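Local coordinates for protein glycine oxidase (Bacillus cereus ATCC 14579, PDB 7CYX) that probably catalyses the FAD-dependent oxidation of glycine by oxygen to glyoxylate, with hydrogen peroxide and ammonium as products, in thiamine diphosphate biosynthesis, at residues 15-20 with 30-35; 22-27 with 169-174; 316-321 with 342-347. All coordinates share one frame; numbering follows the deposited sequence.

Contact 1 (15-20 with 30-35); sequences IGSSVA and VAIVEK. With FAD (flavin-adenine dinucleotide), chain C.
A20 and I32 form the tight spot where helix 15-20 lies over strand 30-33: A20 CB comes within 3.3 Å of I32 CD1. I32 is drawn out to full length to get there, CG1 lying anti to the carbonyl carbon (chi1 -60°) and CD1 continuing the line of the chain (chi2 169°), which brings the tip of its longer branch up against the small methyl. The packing thins away from this point. S17 touches only loosely, its CA 4.3 Å from I32 CD1, and its OG hydrogen-bonds the carbonyl of G13 in the preceding turn. At the other edge V30 CG2 only grazes A20 O at 4.1 Å. The helix and strand axes, 9.2 Å apart, run almost antiparallel at 170°; no hydrogen bond crosses between them, and the contact is van der Waals packing.

Toward E34 and the N-terminal turn of the helix the two segments part, and FAD comes between. I15 N makes a weak 3.3 Å hydrogen bond to phosphate oxygen O2P of FAD at the helix start. The ribose hydroxyls O3B and O2B donate to E34 OE1 and OE2 respectively, a two-pronged grip whose modelled lengths are doubtfully short; G12 N and Q36 N also bind this carboxylate, fixing its rotation. K35, partly exposed, lays its aliphatic chain by the adenosine and makes a cation-pi contact with W211.

The contact thus belongs to a Rossmann-type dinucleotide-binding unit, in which helix 14-25 crosses over between parallel strands 5-10 and 30-33. I9 of the first strand also touches A20, and helix 155-168 packs on S17, S18 and A20 through F162, A163 and A166.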
loop_
_atom_site.group_PDB
_atom_site.type_symbol
_atom_site.label_atom_id
_atom_site.label_comp_id
_atom_site.label_asym_id
_atom_site.label_seq_id
_atom_site.Cartn_x
_atom_site.Cartn_y
_atom_site.Cartn_z
ATOM N N ILE A 15 14.014 9.252 -8.312
ATOM C CA ILE A 15 14.939 9.363 -9.415
ATOM C C ILE A 15 16.151 8.466 -9.143
ATOM O O ILE A 15 16.583 7.762 -10.009
ATOM C CB ILE A 15 15.359 10.838 -9.668
ATOM C CG1 ILE A 15 14.183 11.737 -10.067
ATOM C CG2 ILE A 15 16.468 10.912 -10.706
ATOM C CD1 ILE A 15 13.548 11.372 -11.398
ATOM N N GLY A 16 16.703 8.532 -7.932
ATOM C CA GLY A 16 17.857 7.730 -7.561
ATOM C C GLY A 16 17.460 6.273 -7.378
ATOM O O GLY A 16 18.185 5.369 -7.782
ATOM N N SER A 17 16.288 6.049 -6.771
ATOM C CA SER A 17 15.764 4.704 -6.617
ATOM C C SER A 17 15.472 4.115 -8.006
ATOM O O SER A 17 15.744 2.933 -8.228
ATOM C CB SER A 17 14.567 4.667 -5.712
ATOM O OG SER A 17 14.908 5.100 -4.392
ATOM N N SER A 18 14.974 4.928 -8.952
ATOM C CA SER A 18 14.701 4.405 -10.303
ATOM C C SER A 18 16.014 3.958 -10.940
ATOM O O SER A 18 16.115 2.871 -11.461
ATOM C CB SER A 18 13.991 5.396 -11.183
ATOM O OG SER A 18 13.899 4.938 -12.528
ATOM N N VAL A 19 17.034 4.812 -10.846
ATOM C CA VAL A 19 18.355 4.486 -11.361
ATOM C C VAL A 19 18.844 3.191 -10.685
ATOM O O VAL A 19 19.333 2.287 -11.339
ATOM C CB VAL A 19 19.314 5.680 -11.160
ATOM C CG1 VAL A 19 20.746 5.335 -11.513
ATOM C CG2 VAL A 19 18.872 6.905 -11.964
ATOM N N ALA A 20 18.698 3.099 -9.359
ATOM C CA ALA A 20 19.121 1.925 -8.617
ATOM C C ALA A 20 18.447 0.679 -9.208
ATOM O O ALA A 20 19.093 -0.296 -9.448
ATOM C CB ALA A 20 18.804 2.094 -7.152
ATOM N N VAL A 30 25.332 -1.864 -6.775
ATOM C CA VAL A 30 24.904 -0.486 -6.642
ATOM C C VAL A 30 24.652 -0.197 -5.163
ATOM O O VAL A 30 24.288 -1.100 -4.388
ATOM C CB VAL A 30 23.675 -0.156 -7.510
ATOM C CG1 VAL A 30 23.979 -0.258 -8.990
ATOM C CG2 VAL A 30 22.472 -1.003 -7.175
ATOM N N ALA A 31 24.911 1.061 -4.793
ATOM C CA ALA A 31 24.654 1.563 -3.470
ATOM C C ALA A 31 23.874 2.876 -3.576
ATOM O O ALA A 31 24.230 3.743 -4.355
ATOM C CB ALA A 31 25.954 1.744 -2.736
ATOM N N ILE A 32 22.786 2.985 -2.811
ATOM C CA ILE A 32 22.062 4.233 -2.629
ATOM C C ILE A 32 22.531 4.841 -1.301
ATOM O O ILE A 32 22.541 4.127 -0.269
ATOM C CB ILE A 32 20.538 3.994 -2.659
ATOM C CG1 ILE A 32 20.075 3.376 -3.983
ATOM C CG2 ILE A 32 19.779 5.275 -2.351
ATOM C CD1 ILE A 32 18.646 2.899 -3.960
ATOM N N VAL A 33 22.955 6.117 -1.346
ATOM C CA VAL A 33 23.346 6.909 -0.149
ATOM C C VAL A 33 22.393 8.106 -0.010
ATOM O O VAL A 33 22.339 8.977 -0.871
ATOM C CB VAL A 33 24.815 7.361 -0.218
ATOM C CG1 VAL A 33 25.277 7.973 1.093
ATOM C CG2 VAL A 33 25.740 6.216 -0.636
ATOM N N GLU A 34 21.647 8.120 1.099
ATOM C CA GLU A 34 20.490 8.976 1.316
ATOM C C GLU A 34 20.539 9.509 2.755
ATOM O O GLU A 34 20.585 8.748 3.716
ATOM C CB GLU A 34 19.233 8.158 1.032
ATOM C CG GLU A 34 17.971 8.670 1.702
ATOM C CD GLU A 34 17.571 10.064 1.276
ATOM O OE1 GLU A 34 17.369 10.256 0.055
ATOM O OE2 GLU A 34 17.467 10.956 2.167
ATOM N N LYS A 35 20.514 10.831 2.896
ATOM C CA LYS A 35 20.895 11.484 4.159
ATOM C C LYS A 35 19.817 11.252 5.227
ATOM O O LYS A 35 20.119 11.328 6.427
ATOM C CB LYS A 35 21.208 12.971 3.955
ATOM C CG LYS A 35 20.132 13.786 3.254
ATOM C CD LYS A 35 20.349 15.278 3.334
ATOM C CE LYS A 35 19.247 16.048 2.631
ATOM N NZ LYS A 35 18.848 17.236 3.412
HETATM P PA FAD C . 13.752 13.872 -3.963
HETATM O O1A FAD C . 12.596 12.962 -3.834
HETATM O O2A FAD C . 13.720 15.132 -3.145
HETATM O O5B FAD C . 15.036 13.002 -3.700
HETATM C C5B FAD C . 16.241 13.622 -3.391
HETATM C C4B FAD C . 16.806 12.798 -2.266
HETATM O O4B FAD C . 18.199 13.041 -2.204
HETATM C C3B FAD C . 16.238 13.191 -0.920
HETATM O O3B FAD C . 15.661 12.001 -0.337
HETATM C C2B FAD C . 17.422 13.690 -0.095
HETATM O O2B FAD C . 17.408 13.139 1.229
HETATM C C1B FAD C . 18.587 13.094 -0.827
HETATM N N9A FAD C . 19.846 13.827 -0.728
HETATM C C8A FAD C . 20.035 15.112 -1.089
HETATM N N7A FAD C . 21.318 15.468 -0.887
HETATM C C5A FAD C . 21.966 14.380 -0.441
HETATM C C6A FAD C . 23.345 14.093 -0.050
HETATM N N6A FAD C . 24.243 15.099 -0.126
HETATM N N1A FAD C . 23.635 12.848 0.411
HETATM C C2A FAD C . 22.687 11.908 0.490
HETATM N N3A FAD C . 21.392 12.104 0.148
HETATM C C4A FAD C . 20.994 13.299 -0.329
HETATM N N1 FAD C . 5.666 14.965 -10.191
HETATM C C2 FAD C . 4.873 14.332 -11.114
HETATM O O2 FAD C . 5.486 13.704 -12.011
HETATM N N3 FAD C . 3.519 14.368 -11.065
HETATM C C4 FAD C . 2.892 15.008 -10.054
HETATM O O4 FAD C . 1.639 15.038 -9.931
HETATM C C4X FAD C . 3.707 15.731 -9.045
HETATM N N5 FAD C . 3.147 16.423 -8.046
HETATM C C5X FAD C . 3.909 17.050 -7.127
HETATM C C6 FAD C . 3.295 17.729 -6.090
HETATM C C7 FAD C . 4.061 18.388 -5.144
HETATM C C7M FAD C . 3.395 19.151 -4.013
HETATM C C8 FAD C . 5.518 18.348 -5.217
HETATM C C8M FAD C . 6.383 19.048 -4.179
HETATM C C9 FAD C . 6.115 17.675 -6.233
HETATM C C9A FAD C . 5.384 17.018 -7.197
HETATM N N10 FAD C . 6.010 16.300 -8.225
HETATM C C10 FAD C . 5.171 15.667 -9.171
HETATM C "C1'" FAD C . 7.463 16.288 -8.443
HETATM C "C2'" FAD C . 8.275 15.165 -7.882
HETATM O "O2'" FAD C . 8.038 15.119 -6.464
HETATM C "C3'" FAD C . 9.734 15.475 -8.166
HETATM O "O3'" FAD C . 9.935 16.040 -9.495
HETATM C "C4'" FAD C . 10.535 14.206 -7.848
HETATM O "O4'" FAD C . 10.154 13.688 -6.561
HETATM C "C5'" FAD C . 12.015 14.458 -7.761
HETATM O "O5'" FAD C . 12.605 13.283 -7.237
HETATM P P FAD C . 14.126 13.314 -6.765
HETATM O O1P FAD C . 14.960 14.062 -7.741
HETATM O O2P FAD C . 14.483 11.912 -6.350
HETATM O O3P FAD C . 13.956 14.329 -5.508
#

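Contact 2 (22-27 with 169-174); sequences FLAERG and SGADIY
A24 and S169, which bury most of the surface here, meet through their beta carbons, with A24 CB 3.8 Å from S169 CB. The same S169 CB lies 3.7 Å from A24 O, so the serine rests against both the methyl and the carbonyl at the end of the helix. That carbonyl has a polar partner of its own: A24 O accepts a 3.0 Å hydrogen bond from G27 N, part of the Schellman motif that closes helix 14-25. S169 also belongs to a helix end: it directly precedes G170, the positive-phi C-prime residue of the Schellman motif that ends helix 155-168. Two helix ends are therefore packed together by small residues.

The hydroxyl of S169 makes no hydrogen bond to the helix. With OG anti to the carbonyl carbon (chi1 -80°), it passes E25 CA at 4.2 Å and hydrogen-bonds K83 NZ. A171 adds a looser touch, its CB 4.5 Å from A24 CB.

A171 also packs on A166 and V30, leading the chain into strand 172-174, which pairs with strand 30-33 at the margin of the sheet. F22 and L23, just before A24 in the helix, pack against helix 341-352.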
loop_
_atom_site.group_PDB
_atom_site.type_symbol
_atom_site.label_atom_id
_atom_site.label_comp_id
_atom_site.label_asym_id
_atom_site.label_seq_id
_atom_site.Cartn_x
_atom_site.Cartn_y
_atom_site.Cartn_z
ATOM N N PHE A 22 17.062 -0.046 -12.297
ATOM C CA PHE A 22 17.450 -0.461 -13.646
ATOM C C PHE A 22 18.882 -1.011 -13.679
ATOM O O PHE A 22 19.119 -1.984 -14.394
ATOM C CB PHE A 22 17.270 0.677 -14.652
ATOM C CG PHE A 22 15.829 0.963 -14.971
ATOM C CD1 PHE A 22 15.139 0.189 -15.896
ATOM C CD2 PHE A 22 15.139 1.961 -14.297
ATOM C CE1 PHE A 22 13.802 0.438 -16.168
ATOM C CE2 PHE A 22 13.796 2.195 -14.556
ATOM C CZ PHE A 22 13.132 1.447 -15.503
ATOM N N LEU A 23 19.818 -0.396 -12.934
ATOM C CA LEU A 23 21.238 -0.829 -12.896
ATOM C C LEU A 23 21.356 -2.204 -12.242
ATOM O O LEU A 23 21.906 -3.122 -12.838
ATOM C CB LEU A 23 22.085 0.171 -12.110
ATOM C CG LEU A 23 22.474 1.470 -12.814
ATOM C CD1 LEU A 23 23.297 2.335 -11.869
ATOM C CD2 LEU A 23 23.242 1.219 -14.104
ATOM N N ALA A 24 20.850 -2.320 -11.009
ATOM C CA ALA A 24 20.904 -3.574 -10.218
ATOM C C ALA A 24 20.223 -4.720 -10.973
ATOM O O ALA A 24 20.652 -5.859 -10.913
ATOM C CB ALA A 24 20.240 -3.388 -8.873
ATOM N N GLU A 25 19.125 -4.406 -11.648
ATOM C CA GLU A 25 18.396 -5.391 -12.428
ATOM C C GLU A 25 19.329 -6.033 -13.468
ATOM O O GLU A 25 19.207 -7.214 -13.739
ATOM C CB GLU A 25 17.205 -4.731 -13.118
ATOM C CG GLU A 25 15.997 -5.632 -13.209
ATOM C CD GLU A 25 14.796 -4.964 -13.853
ATOM O OE1 GLU A 25 14.990 -4.015 -14.660
ATOM O OE2 GLU A 25 13.669 -5.389 -13.536
ATOM N N ARG A 26 20.241 -5.225 -14.030
ATOM C CA ARG A 26 21.194 -5.609 -15.087
ATOM C C ARG A 26 22.516 -6.104 -14.482
ATOM O O ARG A 26 23.510 -6.186 -15.188
ATOM C CB ARG A 26 21.473 -4.415 -16.015
ATOM C CG ARG A 26 20.329 -4.034 -16.950
ATOM C CD ARG A 26 20.592 -2.676 -17.613
ATOM N NE ARG A 26 19.419 -2.058 -18.221
ATOM C CZ ARG A 26 19.448 -1.046 -19.090
ATOM N NH1 ARG A 26 20.606 -0.559 -19.507
ATOM N NH2 ARG A 26 18.316 -0.509 -19.524
ATOM N N GLY A 27 22.538 -6.390 -13.171
ATOM C CA GLY A 27 23.670 -7.068 -12.512
ATOM C C GLY A 27 24.797 -6.152 -12.036
ATOM O O GLY A 27 25.897 -6.651 -11.730
ATOM N N SER A 169 17.811 -7.176 -5.771
ATOM C CA SER A 169 18.781 -7.460 -6.847
ATOM C C SER A 169 20.198 -7.208 -6.348
ATOM O O SER A 169 21.082 -7.124 -7.169
ATOM C CB SER A 169 18.468 -6.677 -8.070
ATOM O OG SER A 169 17.426 -7.292 -8.794
ATOM N N GLY A 170 20.374 -7.037 -5.043
ATOM C CA GLY A 170 21.721 -6.890 -4.467
ATOM C C GLY A 170 22.126 -5.472 -4.125
ATOM O O GLY A 170 23.251 -5.292 -3.677
ATOM N N ALA A 171 21.256 -4.490 -4.314
ATOM C CA ALA A 171 21.707 -3.123 -3.990
ATOM C C ALA A 171 21.782 -2.934 -2.477
ATOM O O ALA A 171 20.971 -3.507 -1.771
ATOM C CB ALA A 171 20.831 -2.096 -4.637
ATOM N N ASP A 172 22.769 -2.170 -2.029
ATOM C CA ASP A 172 22.948 -1.863 -0.593
ATOM C C ASP A 172 22.377 -0.471 -0.367
ATOM O O ASP A 172 22.754 0.430 -1.084
ATOM C CB ASP A 172 24.419 -1.865 -0.202
ATOM C CG ASP A 172 25.048 -3.235 -0.171
ATOM O OD1 ASP A 172 24.310 -4.205 -0.164
ATOM O OD2 ASP A 172 26.263 -3.300 -0.129
ATOM N N ILE A 173 21.499 -0.315 0.607
ATOM C CA ILE A 173 20.895 1.023 0.825
ATOM C C ILE A 173 21.424 1.613 2.129
ATOM O O ILE A 173 21.295 0.970 3.149
ATOM C CB ILE A 173 19.366 0.919 0.761
ATOM C CG1 ILE A 173 18.917 0.701 -0.681
ATOM C CG2 ILE A 173 18.715 2.134 1.378
ATOM C CD1 ILE A 173 17.480 0.331 -0.829
ATOM N N TYR A 174 22.038 2.789 2.048
ATOM C CA TYR A 174 22.599 3.464 3.239
ATOM C C TYR A 174 21.760 4.693 3.563
ATOM O O TYR A 174 22.012 5.741 2.989
ATOM C CB TYR A 174 24.042 3.898 2.981
ATOM C CG TYR A 174 24.993 2.770 2.679
ATOM C CD1 TYR A 174 25.083 2.224 1.412
ATOM C CD2 TYR A 174 25.800 2.243 3.668
ATOM C CE1 TYR A 174 25.947 1.181 1.144
ATOM C CE2 TYR A 174 26.668 1.199 3.416
ATOM C CZ TYR A 174 26.741 0.664 2.148
ATOM O OH TYR A 174 27.591 -0.366 1.907
#

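Contact 3 (316-321 with 342-347); sequences PYMGEH and PISGQY
M318 and S344 meet where strand 317-318 lies near helix 341-352. M318 SD lies 3.6 Å from S344 OG, and the terminal methyl CE follows at 3.9 Å from the same oxygen. The thioether gets there by kinking: CG is anti to the carbonyl carbon, but the chain then bends at chi2 (-140°) and chi3 (-100°). S344 OG is not left to the sulfur alone, being hydrogen-bonded to L340 O and H333 NE2.

Apolar and ring contacts come next. M318 CB is 4.3 Å from Y347 CE2, a loose touch at one ring carbon, and M318 O stands obliquely to the ring, 3.9 Å from CE2.

The polar link is indirect, as no direct hydrogen bond spans the two segments. One water donates to M318 O at 2.7 Å and accepts from Y347 OH at 3.0 Å, bridging the backbone carbonyl and the phenol. A chi1 of 170°, setting CG opposite the backbone N, carries the ring of Y347 toward the strand.

This structural packing joins sheet edge to helix near the cofactor, the S344 side chain about 9 Å from FAD. M318 is further surrounded by L65 of helix 61-70, C330 of strand 327-331, and L360 and L364 of helix 360-365. Strand 317-318, outermost in its sheet, pairs antiparallel with strand 327-331, whose C330 also touches S344 of helix 341-352.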
loop_
_atom_site.group_PDB
_atom_site.type_symbol
_atom_site.label_atom_id
_atom_site.label_comp_id
_atom_site.label_asym_id
_atom_site.label_seq_id
_atom_site.Cartn_x
_atom_site.Cartn_y
_atom_site.Cartn_z
ATOM N N PRO A 316 15.931 18.943 -16.423
ATOM C CA PRO A 316 16.791 18.141 -15.588
ATOM C C PRO A 316 18.138 17.848 -16.253
ATOM O O PRO A 316 18.208 17.761 -17.442
ATOM C CB PRO A 316 16.003 16.834 -15.467
ATOM C CG PRO A 316 15.162 16.799 -16.704
ATOM C CD PRO A 316 14.766 18.235 -16.915
ATOM N N TYR A 317 19.172 17.728 -15.435
ATOM C CA TYR A 317 20.501 17.362 -15.950
ATOM C C TYR A 317 20.582 15.845 -15.898
ATOM O O TYR A 317 20.482 15.291 -14.829
ATOM C CB TYR A 317 21.598 17.957 -15.081
ATOM C CG TYR A 317 21.402 19.396 -14.700
ATOM C CD1 TYR A 317 20.719 19.725 -13.555
ATOM C CD2 TYR A 317 21.919 20.422 -15.466
ATOM C CE1 TYR A 317 20.548 21.038 -13.182
ATOM C CE2 TYR A 317 21.748 21.745 -15.112
ATOM C CZ TYR A 317 21.066 22.052 -13.956
ATOM O OH TYR A 317 20.885 23.334 -13.553
ATOM N N MET A 318 20.675 15.216 -17.059
ATOM C CA MET A 318 20.770 13.744 -17.175
ATOM C C MET A 318 21.963 13.435 -18.073
ATOM O O MET A 318 21.821 13.542 -19.285
ATOM C CB MET A 318 19.501 13.194 -17.816
ATOM C CG MET A 318 18.250 13.784 -17.243
ATOM S SD MET A 318 16.992 12.540 -17.063
ATOM C CE MET A 318 16.017 12.873 -18.521
ATOM N N GLY A 319 23.091 13.055 -17.485
ATOM C CA GLY A 319 24.279 12.860 -18.297
ATOM C C GLY A 319 25.561 12.601 -17.534
ATOM O O GLY A 319 25.609 12.595 -16.307
ATOM N N GLU A 320 26.608 12.351 -18.333
ATOM C CA GLU A 320 27.968 12.049 -17.912
ATOM C C GLU A 320 28.824 13.315 -18.071
ATOM O O GLU A 320 28.655 14.063 -19.032
ATOM C CB GLU A 320 28.493 10.889 -18.760
ATOM C CG GLU A 320 29.930 10.499 -18.476
ATOM C CD GLU A 320 30.346 9.121 -18.975
ATOM O OE1 GLU A 320 29.578 8.492 -19.757
ATOM O OE2 GLU A 320 31.426 8.660 -18.543
ATOM N N HIS A 321 29.712 13.551 -17.099
ATOM C CA HIS A 321 30.708 14.628 -17.141
ATOM C C HIS A 321 31.688 14.322 -18.274
ATOM O O HIS A 321 32.137 13.173 -18.418
ATOM C CB HIS A 321 31.418 14.733 -15.783
ATOM C CG HIS A 321 32.165 16.001 -15.537
ATOM N ND1 HIS A 321 33.289 16.349 -16.250
ATOM C CD2 HIS A 321 31.994 16.972 -14.613
ATOM C CE1 HIS A 321 33.759 17.496 -15.803
ATOM N NE2 HIS A 321 32.984 17.897 -14.798
ATOM N N PRO A 342 10.741 6.468 -14.676
ATOM C CA PRO A 342 11.093 5.287 -15.473
ATOM C C PRO A 342 12.028 5.590 -16.654
ATOM O O PRO A 342 13.089 4.975 -16.742
ATOM C CB PRO A 342 9.745 4.740 -15.964
ATOM C CG PRO A 342 8.778 5.235 -14.919
ATOM C CD PRO A 342 9.284 6.622 -14.572
ATOM N N ILE A 343 11.677 6.565 -17.514
ATOM C CA ILE A 343 12.560 6.901 -18.658
ATOM C C ILE A 343 13.935 7.363 -18.153
ATOM O O ILE A 343 14.949 7.088 -18.802
ATOM C CB ILE A 343 11.930 7.921 -19.626
ATOM C CG1 ILE A 343 12.751 8.030 -20.914
ATOM C CG2 ILE A 343 11.747 9.282 -18.974
ATOM C CD1 ILE A 343 13.124 6.697 -21.537
ATOM N N SER A 344 13.982 8.024 -16.987
ATOM C CA SER A 344 15.243 8.568 -16.457
ATOM C C SER A 344 16.187 7.442 -16.013
ATOM O O SER A 344 17.396 7.482 -16.271
ATOM C CB SER A 344 14.991 9.537 -15.323
ATOM O OG SER A 344 14.260 10.662 -15.787
ATOM N N GLY A 345 15.632 6.457 -15.302
ATOM C CA GLY A 345 16.403 5.324 -14.828
ATOM C C GLY A 345 16.918 4.475 -15.973
ATOM O O GLY A 345 18.105 4.079 -15.993
ATOM N N GLN A 346 16.015 4.182 -16.918
ATOM C CA GLN A 346 16.329 3.369 -18.067
ATOM C C GLN A 346 17.491 4.036 -18.809
ATOM O O GLN A 346 18.519 3.394 -19.071
ATOM C CB GLN A 346 15.087 3.200 -18.944
ATOM C CG GLN A 346 15.163 2.023 -19.903
ATOM C CD GLN A 346 13.818 1.711 -20.507
ATOM O OE1 GLN A 346 13.269 2.502 -21.271
ATOM N NE2 GLN A 346 13.269 0.555 -20.159
ATOM N N TYR A 347 17.349 5.343 -19.055
ATOM C CA TYR A 347 18.313 6.106 -19.837
ATOM C C TYR A 347 19.675 6.110 -19.151
ATOM O O TYR A 347 20.704 5.861 -19.790
ATOM C CB TYR A 347 17.894 7.564 -20.022
ATOM C CG TYR A 347 18.991 8.415 -20.610
ATOM C CD1 TYR A 347 19.254 8.385 -21.969
ATOM C CD2 TYR A 347 19.812 9.196 -19.811
ATOM C CE1 TYR A 347 20.273 9.144 -22.520
ATOM C CE2 TYR A 347 20.832 9.969 -20.347
ATOM C CZ TYR A 347 21.065 9.937 -21.712
ATOM O OH TYR A 347 22.047 10.681 -22.298
HETATM O O HOH W 1 23.443 13.133 -21.425
#

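Overall arrangement
From the N terminus, contact 1 closes a short loop, with nine residues between its segments, and completes the first beta-alpha-beta unit. Contact 2 starts within that loop, at the end of the same helix, and closes only at 169-174, so the two cross. They also meet physically: V30 and I32 give their carbonyls to D172 N and Y174 N, probably as hydrogen bonds, across neighbouring strands. Contact 3 follows in series near the C terminus, joining the sheet's other outer strand to helix 341-352. That helix returns to the start of the chain, where S18, V19 and F22 pack on G345. Together they tie both margins of the FAD-binding sheet to its helices.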